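Local coordinates for protein acetyl xylan esterase (Paenibacillus sp. R4, PDB 6AGQ) that probably removes acetyl groups from acetylated xylan as a cold-active esterase of the alpha/beta-hydrolase superfamily, at residues A150-K155 with R248-F253; K91-S96 with G184-G189; G140-G145 with Y226-N231; D254-A259 with C282-N287; L86-K91 with S177-Y182. All coordinates share one frame; numbering follows the deposited sequence.

Contact 1 (A150-K155 with R248-F253)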
# COMPACT_ATOMS: atom_id res chain seq x y z
N ALA A 150 -30.56 -0.75 26.48
CA ALA A 150 -30.46 -1.17 27.87
C ALA A 150 -29.25 -2.04 28.14
O ALA A 150 -28.73 -2.00 29.25
CB ALA A 150 -31.73 -1.92 28.31
N SER A 151 -28.78 -2.81 27.14
CA SER A 151 -27.61 -3.70 27.33
C SER A 151 -26.38 -3.33 26.48
O SER A 151 -25.38 -4.08 26.45
CB SER A 151 -28.05 -5.16 27.00
OG SER A 151 -28.38 -5.27 25.63
N TYR A 152 -26.42 -2.16 25.82
CA TYR A 152 -25.37 -1.77 24.92
C TYR A 152 -24.06 -1.37 25.66
O TYR A 152 -24.13 -0.60 26.62
CB TYR A 152 -25.85 -0.66 24.03
CG TYR A 152 -24.80 -0.15 23.05
CD1 TYR A 152 -24.32 -0.99 22.06
CD2 TYR A 152 -24.29 1.17 23.13
CE1 TYR A 152 -23.39 -0.55 21.17
CE2 TYR A 152 -23.33 1.62 22.24
CZ TYR A 152 -22.86 0.74 21.26
OH TYR A 152 -21.92 1.14 20.32
N TYR A 153 -22.90 -1.86 25.19
CA TYR A 153 -21.57 -1.51 25.78
C TYR A 153 -21.41 -0.10 26.40
O TYR A 153 -20.96 0.08 27.56
CB TYR A 153 -20.50 -1.66 24.71
CG TYR A 153 -19.10 -1.36 25.16
CD1 TYR A 153 -18.42 -2.26 25.99
CD2 TYR A 153 -18.49 -0.22 24.77
CE1 TYR A 153 -17.12 -2.01 26.42
CE2 TYR A 153 -17.21 0.06 25.20
CZ TYR A 153 -16.53 -0.84 26.04
OH TYR A 153 -15.27 -0.57 26.45
N TYR A 154 -21.82 0.92 25.66
CA TYR A 154 -21.55 2.28 26.11
C TYR A 154 -22.48 2.73 27.19
O TYR A 154 -22.20 3.80 27.77
CB TYR A 154 -21.38 3.32 24.97
CG TYR A 154 -20.01 3.24 24.26
CD1 TYR A 154 -18.85 3.76 24.85
CD2 TYR A 154 -19.91 2.70 22.96
CE1 TYR A 154 -17.60 3.67 24.23
CE2 TYR A 154 -18.69 2.65 22.30
CZ TYR A 154 -17.54 3.12 22.93
OH TYR A 154 -16.35 3.06 22.28
N LYS A 155 -23.51 1.96 27.54
CA LYS A 155 -24.32 2.38 28.66
C LYS A 155 -23.52 2.39 29.97
O LYS A 155 -23.40 3.41 30.59
CB LYS A 155 -25.58 1.55 28.83
CG LYS A 155 -26.51 2.11 29.90
CD LYS A 155 -27.72 1.20 30.14
CE LYS A 155 -27.58 0.41 31.40
NZ LYS A 155 -28.69 -0.57 31.47
N ARG A 248 -31.34 3.30 16.12
CA ARG A 248 -32.09 3.76 17.30
C ARG A 248 -31.34 3.40 18.61
O ARG A 248 -31.28 4.20 19.51
CB ARG A 248 -33.53 3.25 17.31
CG ARG A 248 -34.22 3.40 18.66
CD ARG A 248 -35.70 3.12 18.56
NE ARG A 248 -35.94 1.70 18.27
CZ ARG A 248 -36.35 1.19 17.11
NH1 ARG A 248 -36.53 -0.13 17.00
NH2 ARG A 248 -36.58 1.96 16.04
N THR A 249 -30.72 2.21 18.71
CA THR A 249 -29.81 1.89 19.85
C THR A 249 -28.75 2.96 20.00
O THR A 249 -28.57 3.49 21.08
CB THR A 249 -29.11 0.52 19.69
OG1 THR A 249 -30.08 -0.50 19.71
CG2 THR A 249 -28.07 0.21 20.81
N LEU A 250 -28.09 3.30 18.90
CA LEU A 250 -26.93 4.20 18.93
C LEU A 250 -27.29 5.67 19.20
O LEU A 250 -26.44 6.45 19.74
CB LEU A 250 -26.13 4.05 17.63
CG LEU A 250 -25.46 2.65 17.40
CD1 LEU A 250 -24.89 2.46 15.99
CD2 LEU A 250 -24.36 2.40 18.39
N SER A 251 -28.55 6.06 18.87
CA SER A 251 -28.99 7.44 19.10
C SER A 251 -28.95 7.90 20.59
O SER A 251 -28.65 9.05 20.89
CB SER A 251 -30.43 7.62 18.50
OG SER A 251 -31.39 6.85 19.29
N TYR A 252 -29.23 6.99 21.51
CA TYR A 252 -29.10 7.23 22.96
C TYR A 252 -27.69 7.59 23.41
O TYR A 252 -27.54 8.21 24.47
CB TYR A 252 -29.58 6.02 23.76
CG TYR A 252 -31.07 5.79 23.63
CD1 TYR A 252 -31.98 6.46 24.46
CD2 TYR A 252 -31.58 4.93 22.67
CE1 TYR A 252 -33.35 6.25 24.33
CE2 TYR A 252 -32.94 4.71 22.54
CZ TYR A 252 -33.82 5.37 23.36
OH TYR A 252 -35.18 5.17 23.20
N PHE A 253 -26.69 7.25 22.60
CA PHE A 253 -25.29 7.44 22.94
C PHE A 253 -24.59 8.44 22.02
O PHE A 253 -23.36 8.67 22.12
CB PHE A 253 -24.59 6.08 22.91
CG PHE A 253 -25.30 5.08 23.64
CD1 PHE A 253 -25.13 4.98 25.02
CD2 PHE A 253 -26.19 4.23 23.01
CE1 PHE A 253 -25.89 4.09 25.75
CE2 PHE A 253 -26.96 3.36 23.72
CZ PHE A 253 -26.77 3.25 25.08
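Tyr152 and Phe253 form the centre of this contact. Their rings meet obliquely, with planes 49° apart and centroids 5.0 Å apart. Tyr152 CD2 lies over one face of the Phe253 ring, toward its rim, 3.5 Å from Phe253 CE2. Tyr252 CB covers the opposite face, so the phenyl ring is held between the two. CG of Tyr152 is anti to the backbone N (chi1 179°), and the phenol runs past Phe253 in the opposite direction to it.

Aliphatic groups complete the packing of Tyr152. Leu250 CD2 reaches the phenol end and lies 3.4 Å from Tyr152 OH. Thr249 CG2 sits 4.0 Å from Tyr152 CG.

A backbone contact is made on the CE1 side of the phenyl ring, where Phe253 CE1 lies 3.7 Å from Lys155 N. Tyr154 CB is 4.1 Å from Phe253 CD1. An alanine in place of Phe253 would probably open a gap beside Tyr152 and leave its ring freer to shift.

No hydrogen bond crosses between the two segments. The polar ends are satisfied elsewhere: Tyr152 OH bonds to Met142 O, and Thr249 OG1 to Ile146 O. Lys155 NZ folds back to Ala150 O, 2.6 Å away, in the carbonyl plane and on a lone pair.

The contact lies where the chain leads into helix 153-170 and out of helix 243-251. Phe27 of helix 24-36 packs against both Lys155 and Phe253.

Contact 2 (K91-S96 with G184-G189)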
# COMPACT_ATOMS: atom_id res chain seq x y z
N LYS A 91 -9.77 13.30 32.53
CA LYS A 91 -9.35 12.84 31.22
C LYS A 91 -9.93 11.43 30.87
O LYS A 91 -9.80 10.48 31.64
CB LYS A 91 -7.83 12.79 31.18
CG LYS A 91 -7.25 12.23 29.93
CD LYS A 91 -5.75 12.48 29.79
CE LYS A 91 -5.25 11.92 28.47
NZ LYS A 91 -3.76 11.93 28.45
N TYR A 92 -10.45 11.28 29.66
CA TYR A 92 -10.98 9.99 29.16
C TYR A 92 -10.19 9.62 27.94
O TYR A 92 -9.73 10.49 27.20
CB TYR A 92 -12.42 10.16 28.80
CG TYR A 92 -13.37 10.62 29.90
CD1 TYR A 92 -13.51 9.91 31.05
CD2 TYR A 92 -14.15 11.75 29.75
CE1 TYR A 92 -14.39 10.30 32.04
CE2 TYR A 92 -15.04 12.14 30.72
CZ TYR A 92 -15.15 11.40 31.88
OH TYR A 92 -16.01 11.80 32.88
N HIS A 93 -9.99 8.35 27.67
CA HIS A 93 -8.96 7.95 26.75
C HIS A 93 -9.57 7.40 25.47
O HIS A 93 -10.75 7.12 25.40
CB HIS A 93 -7.99 6.95 27.38
CG HIS A 93 -8.61 5.62 27.65
ND1 HIS A 93 -8.92 4.72 26.63
CD2 HIS A 93 -8.91 5.00 28.82
CE1 HIS A 93 -9.42 3.62 27.18
NE2 HIS A 93 -9.44 3.78 28.50
N GLY A 94 -8.71 7.26 24.48
CA GLY A 94 -9.06 6.78 23.14
C GLY A 94 -9.35 5.32 23.00
O GLY A 94 -9.15 4.52 23.90
N TYR A 95 -9.87 4.95 21.85
CA TYR A 95 -10.39 3.60 21.67
C TYR A 95 -9.31 2.59 21.80
O TYR A 95 -8.35 2.62 21.04
CB TYR A 95 -11.02 3.48 20.28
CG TYR A 95 -11.83 2.20 20.08
CD1 TYR A 95 -13.10 2.09 20.62
CD2 TYR A 95 -11.33 1.16 19.36
CE1 TYR A 95 -13.88 0.98 20.39
CE2 TYR A 95 -12.10 0.01 19.14
CZ TYR A 95 -13.39 -0.05 19.64
OH TYR A 95 -14.18 -1.17 19.49
N SER A 96 -9.49 1.63 22.70
CA SER A 96 -8.50 0.52 22.97
C SER A 96 -7.45 0.87 23.99
O SER A 96 -6.69 -0.00 24.39
CB SER A 96 -7.84 -0.03 21.71
OG SER A 96 -6.78 0.80 21.25
N GLY A 184 -9.42 12.87 23.77
CA GLY A 184 -9.36 12.73 22.34
C GLY A 184 -10.08 11.49 21.80
O GLY A 184 -9.97 10.38 22.35
N SER A 185 -10.79 11.69 20.70
CA SER A 185 -11.47 10.64 19.99
C SER A 185 -12.59 9.93 20.77
O SER A 185 -13.54 10.59 21.13
CB SER A 185 -10.50 9.69 19.37
OG SER A 185 -11.29 8.92 18.44
N GLN A 186 -12.55 8.63 21.03
CA GLN A 186 -13.44 8.12 22.05
C GLN A 186 -13.47 9.05 23.30
O GLN A 186 -14.51 9.27 23.85
CB GLN A 186 -13.03 6.74 22.50
CG GLN A 186 -13.90 6.13 23.59
CD GLN A 186 -13.43 4.72 23.94
OE1 GLN A 186 -14.13 3.75 23.68
NE2 GLN A 186 -12.22 4.60 24.51
N GLY A 187 -12.30 9.50 23.73
CA GLY A 187 -12.17 10.37 24.92
C GLY A 187 -13.07 11.58 24.82
O GLY A 187 -13.64 11.98 25.80
N GLY A 188 -13.15 12.16 23.61
CA GLY A 188 -13.88 13.37 23.29
C GLY A 188 -15.34 13.11 23.29
O GLY A 188 -16.10 13.89 23.84
N GLY A 189 -15.74 11.97 22.70
CA GLY A 189 -17.12 11.47 22.86
C GLY A 189 -17.55 11.26 24.29
O GLY A 189 -18.68 11.65 24.68
O HOH W 1 -7.92 11.11 25.31
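Gln186 and His93 make the direct hydrogen bond of this contact. Gln186 NE2 donates to His93 O at 3.1 Å, and the bond is nearly straight at 171°. The acceptor lies in the amide plane of Gln186, but the donor stands above the carbonyl plane of His93. The side chain reaches this spot because it is extended, with CG anti to the backbone N (chi1 178°). On the other branch of the amide, Gln186 OE1 lies 3.6 Å from Tyr95 CD1, and the two side chains cross obliquely.

Backbone contacts are close at Gly187. Its CA makes a CA-H...O contact of 3.3 Å with Tyr92 O. A beta carbon at Gly187 would run into that oxygen, so the absence of a side chain permits the approach. Water 1 adds a bridge: it donates to Tyr92 O and accepts from Gly184 N, at 2.8 Å from that nitrogen.

Second-shell bonds fix these groups. His93 ND1 donates to Gly94 O at 2.7 Å, within its ring plane, while His93 NE2 bonds to Val120 N. Gln186 OE1 is bonded to Tyr154 OH and Gln123 NE2, which sets the rotation of the amide.

Ser185 has phi 63° at the sharp turn from strand 179-184 into helix 186-197, and its OG bonds to His303 NE2. This is consistent with the nucleophile elbow of an alpha/beta hydrolase, with Ser185 probably the nucleophile.

Contact 3 (G140-G145 with Y226-N231)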
# COMPACT_ATOMS: atom_id res chain seq x y z
N GLY A 140 -13.48 -6.01 19.14
CA GLY A 140 -13.73 -4.66 19.70
C GLY A 140 -14.95 -4.61 20.60
O GLY A 140 -15.42 -5.61 21.09
N TRP A 141 -15.51 -3.43 20.79
CA TRP A 141 -16.57 -3.20 21.77
C TRP A 141 -17.79 -2.48 21.20
O TRP A 141 -18.83 -2.54 21.82
CB TRP A 141 -15.99 -2.41 22.99
CG TRP A 141 -14.81 -3.12 23.58
CD1 TRP A 141 -14.86 -4.18 24.40
CD2 TRP A 141 -13.43 -2.91 23.28
NE1 TRP A 141 -13.60 -4.60 24.70
CE2 TRP A 141 -12.71 -3.85 24.00
CE3 TRP A 141 -12.74 -2.00 22.49
CZ2 TRP A 141 -11.33 -3.92 23.96
CZ3 TRP A 141 -11.38 -2.07 22.44
CH2 TRP A 141 -10.68 -3.02 23.17
N MET A 142 -17.70 -1.89 20.01
CA MET A 142 -18.80 -1.06 19.42
C MET A 142 -20.11 -1.82 19.15
O MET A 142 -21.18 -1.17 18.99
CB MET A 142 -18.42 -0.53 18.02
CG MET A 142 -17.23 0.39 17.90
SD MET A 142 -17.41 1.84 18.94
CE MET A 142 -18.66 2.68 17.95
N THR A 143 -20.05 -3.14 18.98
CA THR A 143 -21.24 -3.94 18.58
C THR A 143 -21.83 -4.81 19.72
O THR A 143 -22.81 -5.50 19.55
CB THR A 143 -20.92 -4.81 17.37
OG1 THR A 143 -19.96 -5.79 17.77
CG2 THR A 143 -20.30 -4.00 16.28
N LEU A 144 -21.22 -4.74 20.90
CA LEU A 144 -21.73 -5.52 22.04
C LEU A 144 -23.03 -4.93 22.54
O LEU A 144 -23.08 -3.75 22.90
CB LEU A 144 -20.73 -5.58 23.14
CG LEU A 144 -19.44 -6.28 22.75
CD1 LEU A 144 -18.45 -6.03 23.85
CD2 LEU A 144 -19.69 -7.78 22.56
N GLY A 145 -24.09 -5.75 22.46
CA GLY A 145 -25.44 -5.34 22.89
C GLY A 145 -26.09 -4.31 21.98
O GLY A 145 -26.98 -3.56 22.42
N TYR A 226 -15.56 2.90 13.69
CA TYR A 226 -16.82 2.94 12.96
C TYR A 226 -16.99 1.76 11.95
O TYR A 226 -18.11 1.31 11.72
CB TYR A 226 -17.02 4.25 12.25
CG TYR A 226 -17.28 5.44 13.10
CD1 TYR A 226 -18.38 5.48 13.97
CD2 TYR A 226 -16.47 6.57 13.03
CE1 TYR A 226 -18.65 6.58 14.75
CE2 TYR A 226 -16.74 7.71 13.80
CZ TYR A 226 -17.82 7.71 14.68
OH TYR A 226 -18.12 8.83 15.43
N VAL A 227 -15.91 1.22 11.42
CA VAL A 227 -15.97 0.08 10.55
C VAL A 227 -16.61 -1.20 11.21
O VAL A 227 -17.19 -2.01 10.51
CB VAL A 227 -14.57 -0.22 9.92
CG1 VAL A 227 -13.69 -1.04 10.84
CG2 VAL A 227 -14.71 -0.99 8.61
N GLU A 228 -16.51 -1.36 12.54
CA GLU A 228 -17.13 -2.48 13.26
C GLU A 228 -18.65 -2.47 13.03
O GLU A 228 -19.27 -3.49 12.92
CB GLU A 228 -16.85 -2.39 14.77
CG GLU A 228 -15.38 -2.53 15.17
CD GLU A 228 -15.13 -2.36 16.69
OE1 GLU A 228 -16.00 -2.71 17.50
OE2 GLU A 228 -14.04 -1.90 17.10
N ILE A 229 -19.25 -1.30 12.93
CA ILE A 229 -20.70 -1.24 12.66
C ILE A 229 -21.02 -1.76 11.26
O ILE A 229 -21.97 -2.50 11.08
CB ILE A 229 -21.21 0.17 12.87
CG1 ILE A 229 -21.16 0.53 14.37
CG2 ILE A 229 -22.63 0.27 12.47
CD1 ILE A 229 -21.20 2.00 14.60
N LYS A 230 -20.20 -1.39 10.28
CA LYS A 230 -20.37 -1.88 8.93
C LYS A 230 -20.14 -3.41 8.95
O LYS A 230 -20.93 -4.18 8.37
CB LYS A 230 -19.40 -1.12 7.97
CG LYS A 230 -19.42 -1.57 6.52
CD LYS A 230 -18.08 -1.35 5.79
CE LYS A 230 -17.10 -2.43 6.18
NZ LYS A 230 -15.74 -2.29 5.60
N ASN A 231 -19.11 -3.88 9.67
CA ASN A 231 -18.86 -5.34 9.76
C ASN A 231 -19.97 -6.07 10.51
O ASN A 231 -20.32 -7.12 10.14
CB ASN A 231 -17.48 -5.60 10.31
CG ASN A 231 -16.40 -5.12 9.36
OD1 ASN A 231 -16.70 -4.69 8.27
ND2 ASN A 231 -15.18 -5.12 9.79
O HOH W 2 -17.58 -4.75 18.23
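Glu228 meets Met142 through its carboxylate and is the main partner on the helix. Earlier on the helix, Tyr226 turns away, and its OH bonds to Cys212 N. At Glu228 the chain is extended beyond CG (chi2 177°), which carries the carboxylate to the turn formed by Trp141 to Leu144. OE1 accepts from Met142 N at 3.1 Å, on its syn side and 26° out of the carboxylate plane. Water 2 also donates to Glu228 OE1, at 2.7 Å, and accepts from Thr143 N. The acid therefore reaches two successive amides, one directly and one through water. Glu228 OE2 has a weak hydrogen bond to Tyr95 OH and lies 3.8 Å from Gly140 CA, where a beta carbon would clash. Met142 CB and CG press on the carboxylate, with CB 3.3 Å from Glu228 OE1. An alanine at Glu228 would probably leave Met142 N without its acceptor and water 2 without one anchor.

The backbone of Glu228 also takes part: Thr143 CG2 lies 3.6 Å from Glu228 O. Next, Ile229 CD1 packs loosely on Met142 CE, 4.3 Å away.

The arrangement is a type I beta turn, in the loop between strand 114-118 and helix 153-170, held against helix 226-236 by a buried glutamate.

Contact 4 (D254-A259 with C282-N287)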
# COMPACT_ATOMS: atom_id res chain seq x y z
N ASP A 254 -25.36 9.08 21.14
CA ASP A 254 -24.78 9.90 20.08
C ASP A 254 -24.37 11.28 20.64
O ASP A 254 -25.20 12.03 21.16
CB ASP A 254 -25.74 10.05 18.91
CG ASP A 254 -25.05 10.53 17.63
OD1 ASP A 254 -24.35 11.58 17.65
OD2 ASP A 254 -25.24 9.86 16.59
N GLY A 255 -23.09 11.61 20.49
CA GLY A 255 -22.58 12.90 20.96
C GLY A 255 -23.32 14.14 20.45
O GLY A 255 -23.38 15.14 21.14
N MET A 256 -23.86 14.08 19.25
CA MET A 256 -24.72 15.15 18.74
C MET A 256 -25.98 15.38 19.61
O MET A 256 -26.36 16.52 19.93
CB MET A 256 -25.11 14.75 17.32
CG MET A 256 -26.08 15.68 16.60
SD MET A 256 -26.19 15.05 14.92
CE MET A 256 -27.43 13.76 15.03
N ASN A 257 -26.63 14.31 20.03
CA ASN A 257 -27.71 14.42 21.01
C ASN A 257 -27.25 14.84 22.41
O ASN A 257 -28.01 15.56 23.08
CB ASN A 257 -28.51 13.10 21.10
CG ASN A 257 -29.15 12.75 19.79
OD1 ASN A 257 -29.61 13.63 19.04
ND2 ASN A 257 -29.21 11.46 19.50
N MET A 258 -26.07 14.35 22.90
CA MET A 258 -25.49 14.88 24.15
C MET A 258 -25.18 16.38 24.10
O MET A 258 -25.49 17.13 25.06
CB MET A 258 -24.15 14.18 24.50
CG MET A 258 -24.25 12.69 24.70
SD MET A 258 -25.40 12.39 26.01
CE MET A 258 -25.51 10.60 25.82
N ALA A 259 -24.57 16.81 22.99
CA ALA A 259 -24.22 18.26 22.75
C ALA A 259 -25.39 19.21 22.97
O ALA A 259 -25.23 20.31 23.47
CB ALA A 259 -23.70 18.49 21.34
N CYS A 282 -18.04 15.85 13.63
CA CYS A 282 -17.56 16.71 14.71
C CYS A 282 -18.33 18.02 14.69
O CYS A 282 -18.84 18.42 15.75
CB CYS A 282 -16.06 16.90 14.59
SG CYS A 282 -15.17 15.35 14.95
N PHE A 283 -18.45 18.64 13.51
CA PHE A 283 -19.24 19.86 13.34
C PHE A 283 -20.72 19.72 13.69
O PHE A 283 -21.28 20.61 14.36
CB PHE A 283 -19.05 20.51 11.95
CG PHE A 283 -17.97 21.56 11.93
CD1 PHE A 283 -18.16 22.76 12.59
CD2 PHE A 283 -16.73 21.33 11.30
CE1 PHE A 283 -17.15 23.72 12.60
CE2 PHE A 283 -15.73 22.29 11.31
CZ PHE A 283 -15.94 23.48 11.96
N ALA A 284 -21.31 18.57 13.36
CA ALA A 284 -22.67 18.28 13.72
C ALA A 284 -22.99 18.34 15.21
O ALA A 284 -24.04 18.89 15.60
CB ALA A 284 -23.05 16.90 13.17
N ALA A 285 -22.14 17.72 16.05
CA ALA A 285 -22.25 17.93 17.51
C ALA A 285 -21.92 19.39 17.96
O ALA A 285 -22.74 20.00 18.66
CB ALA A 285 -21.37 16.91 18.30
N TYR A 286 -20.78 19.94 17.53
CA TYR A 286 -20.40 21.37 17.80
C TYR A 286 -21.55 22.34 17.52
O TYR A 286 -21.89 23.17 18.33
CB TYR A 286 -19.17 21.78 16.94
CG TYR A 286 -18.68 23.21 17.16
CD1 TYR A 286 -18.01 23.53 18.32
CD2 TYR A 286 -18.93 24.23 16.23
CE1 TYR A 286 -17.58 24.79 18.58
CE2 TYR A 286 -18.50 25.53 16.48
CZ TYR A 286 -17.81 25.80 17.67
OH TYR A 286 -17.31 27.05 18.07
N ASN A 287 -22.24 22.16 16.42
CA ASN A 287 -23.33 23.10 16.03
C ASN A 287 -24.63 22.92 16.81
O ASN A 287 -25.55 23.74 16.67
CB ASN A 287 -23.58 23.03 14.51
CG ASN A 287 -22.49 23.68 13.72
OD1 ASN A 287 -21.88 24.63 14.18
ND2 ASN A 287 -22.20 23.16 12.53
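The Ala285 methyl lies beside the backbone of Met256, with Ala285 CB 3.8 Å from Met256 CA. The CA atoms of Met256 and Ala285 are the nearest CA pair across the contact, 3.9 Å apart. A glycine and an alanine meet beside this backbone: Gly255 O touches Ala285 CB at 3.9 Å.

Ala259, one turn further on, directs its methyl toward the opposing helix. Ala259 CB sits 3.2 Å from Ala285 O and 4.1 Å from Ala285 CB. The two methyls thus lie near each other beside the carbonyl.

Met256 has CG anti to the backbone N (chi1 177°), and the chain bends at its last torsion. It leaves the interface, touching Ala284 on the way. Met256 SD reaches 4.0 Å from Ala284 CB, while CG passes near Ala284 O.

The short segments of helix 255-259 and helix 282-286 run at 20° to each other, in nearly the same direction. In the chain, helix 279-286 lies between strands 265-271 and 293-298 of the central sheet, and helix 255-259 packs beside it. Asp254 caps helix 255-259: OD1 accepts from Met256 N at 3.0 Å through its anti lone pair. The same carboxylate binds His213 N and Phe214 N.

No hydrogen bond joins the two segments. The contact is buried and mostly apolar, with methyls packed against backbone carbonyls, so its hold rests on close fit.

Contact 5 (L86-K91 with S177-Y182)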
# COMPACT_ATOMS: atom_id res chain seq x y z
N LEU A 86 -9.07 23.14 44.91
CA LEU A 86 -8.36 22.76 43.70
C LEU A 86 -9.33 22.58 42.56
O LEU A 86 -10.24 21.73 42.66
CB LEU A 86 -7.57 21.44 43.88
CG LEU A 86 -6.40 21.45 44.85
CD1 LEU A 86 -5.66 20.14 44.79
CD2 LEU A 86 -5.41 22.57 44.57
N PRO A 87 -9.11 23.28 41.46
CA PRO A 87 -9.84 22.88 40.24
C PRO A 87 -9.44 21.47 39.76
O PRO A 87 -8.46 20.91 40.26
CB PRO A 87 -9.51 23.98 39.22
CG PRO A 87 -8.36 24.77 39.79
CD PRO A 87 -8.20 24.42 41.24
N VAL A 88 -10.24 20.86 38.89
CA VAL A 88 -9.99 19.47 38.54
C VAL A 88 -10.29 19.19 37.08
O VAL A 88 -11.22 19.69 36.53
CB VAL A 88 -10.71 18.44 39.48
CG1 VAL A 88 -12.21 18.47 39.36
CG2 VAL A 88 -10.27 17.02 39.22
N LEU A 89 -9.44 18.35 36.47
CA LEU A 89 -9.59 17.90 35.11
C LEU A 89 -9.77 16.37 35.07
O LEU A 89 -9.00 15.58 35.68
CB LEU A 89 -8.39 18.36 34.32
CG LEU A 89 -8.53 18.22 32.82
CD1 LEU A 89 -7.85 19.39 32.14
CD2 LEU A 89 -7.99 16.88 32.32
N VAL A 90 -10.80 15.94 34.37
CA VAL A 90 -11.01 14.48 34.16
C VAL A 90 -10.73 14.18 32.72
O VAL A 90 -11.37 14.75 31.77
CB VAL A 90 -12.45 14.07 34.61
CG1 VAL A 90 -12.71 12.61 34.31
CG2 VAL A 90 -12.63 14.31 36.11
N LYS A 91 -9.77 13.30 32.53
CA LYS A 91 -9.35 12.84 31.22
C LYS A 91 -9.93 11.43 30.87
O LYS A 91 -9.80 10.48 31.64
CB LYS A 91 -7.83 12.79 31.18
CG LYS A 91 -7.25 12.23 29.93
CD LYS A 91 -5.75 12.48 29.79
CE LYS A 91 -5.25 11.92 28.47
NZ LYS A 91 -3.76 11.93 28.45
N SER A 177 -17.24 23.13 41.78
CA SER A 177 -17.64 24.12 40.77
C SER A 177 -16.53 24.44 39.70
O SER A 177 -16.72 25.29 38.83
CB SER A 177 -18.16 25.39 41.48
OG SER A 177 -17.07 26.12 42.05
N ARG A 178 -15.38 23.76 39.76
CA ARG A 178 -14.33 23.99 38.79
C ARG A 178 -13.85 22.67 38.19
O ARG A 178 -12.69 22.33 38.32
CB ARG A 178 -13.19 24.84 39.45
CG ARG A 178 -13.74 26.15 40.00
CD ARG A 178 -12.68 27.05 40.64
NE ARG A 178 -11.68 27.45 39.68
CZ ARG A 178 -10.48 27.94 39.98
NH1 ARG A 178 -10.12 28.13 41.25
NH2 ARG A 178 -9.63 28.24 39.01
N ILE A 179 -14.75 21.95 37.53
CA ILE A 179 -14.43 20.68 36.88
C ILE A 179 -14.41 20.81 35.33
O ILE A 179 -15.36 21.35 34.75
CB ILE A 179 -15.49 19.63 37.21
CG1 ILE A 179 -15.56 19.37 38.73
CG2 ILE A 179 -15.23 18.30 36.47
CD1 ILE A 179 -16.82 18.57 39.09
N ALA A 180 -13.35 20.32 34.69
CA ALA A 180 -13.29 20.22 33.24
C ALA A 180 -13.16 18.76 32.84
O ALA A 180 -12.58 17.96 33.58
CB ALA A 180 -12.14 21.01 32.69
N VAL A 181 -13.76 18.42 31.70
CA VAL A 181 -13.74 17.05 31.11
C VAL A 181 -13.06 17.13 29.75
O VAL A 181 -13.33 18.08 28.99
CB VAL A 181 -15.14 16.39 31.06
CG1 VAL A 181 -15.64 15.98 32.45
CG2 VAL A 181 -16.17 17.29 30.44
N TYR A 182 -12.11 16.22 29.48
CA TYR A 182 -11.20 16.31 28.33
C TYR A 182 -10.91 14.92 27.79
O TYR A 182 -10.91 13.96 28.53
CB TYR A 182 -9.91 17.04 28.71
CG TYR A 182 -8.70 16.65 27.93
CD1 TYR A 182 -8.60 16.96 26.57
CD2 TYR A 182 -7.65 15.96 28.51
CE1 TYR A 182 -7.53 16.53 25.78
CE2 TYR A 182 -6.55 15.57 27.76
CZ TYR A 182 -6.50 15.85 26.39
OH TYR A 182 -5.45 15.46 25.61
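Val88 and Ile179 pack most closely among the side chains of this strand pair. Val88 CG1 lies 3.5 Å from Ile179 CG1, and the two side chains lie side by side, pointing the same way. Val88 CG1 occupies the position between the backbone N and the carbonyl carbon (chi1 67°), which turns it onto its neighbour. Val90 and Val181 follow on the same face. Helix 153-170 covers that face through Val168, Leu165 and Cys169.

The backbones are joined by four hydrogen bonds. Val88 N donates to Arg178 O, and Ala180 N returns a bond to Val88 O. Val90 N then donates to Ala180 O at 2.8 Å, and Tyr182 N to Val90 O. This is the regular ladder of parallel strands, here in the middle of the central sheet of an alpha/beta-hydrolase fold. Strand 179-184 leads on to the turn that probably carries the nucleophile.

The other face is buried at Leu89 and Ala180, and Ile317 and Met313 of helix 309-320 cover part of it. Its looser side is at Lys91 and Tyr182, both partly exposed. Leu89 CD2 touches Tyr182 CD2 at 3.9 Å. Lys91 lies extended alongside the Tyr182 ring, with CD 3.8 Å from Tyr182 CE2. Its NZ has a long, weak ion pair with Glu104. Where the chain turns a corner at 177-178, Pro87 CG sits over the centre of the partly exposed Arg178 guanidinium. Arg178 NE bonds to Leu321 O at the chain end.

Overall arrangement
Contacts 2 and 5 share strand 86-92 and Lys91. Contact 5 pairs that strand with strand 179-184 within the central sheet, and contact 2 lies just beyond, at the turn into helix 186-197; their centres are about 16 Å apart. Contacts 1 and 3, with centres about 12 Å apart, join the 140-155 region to helices 226-236 and 243-251. Contact 1 touches contact 2 through Tyr154 and Gln186, and contact 3 touches contact 2 through Tyr95. Contacts 3 and 5 are farthest apart, about 31 Å between centres. Contacts 1, 2, 3 and 5 interleave in sequence. Contact 4 follows in series, and contact 1 touches it through Ser251 and Asn257.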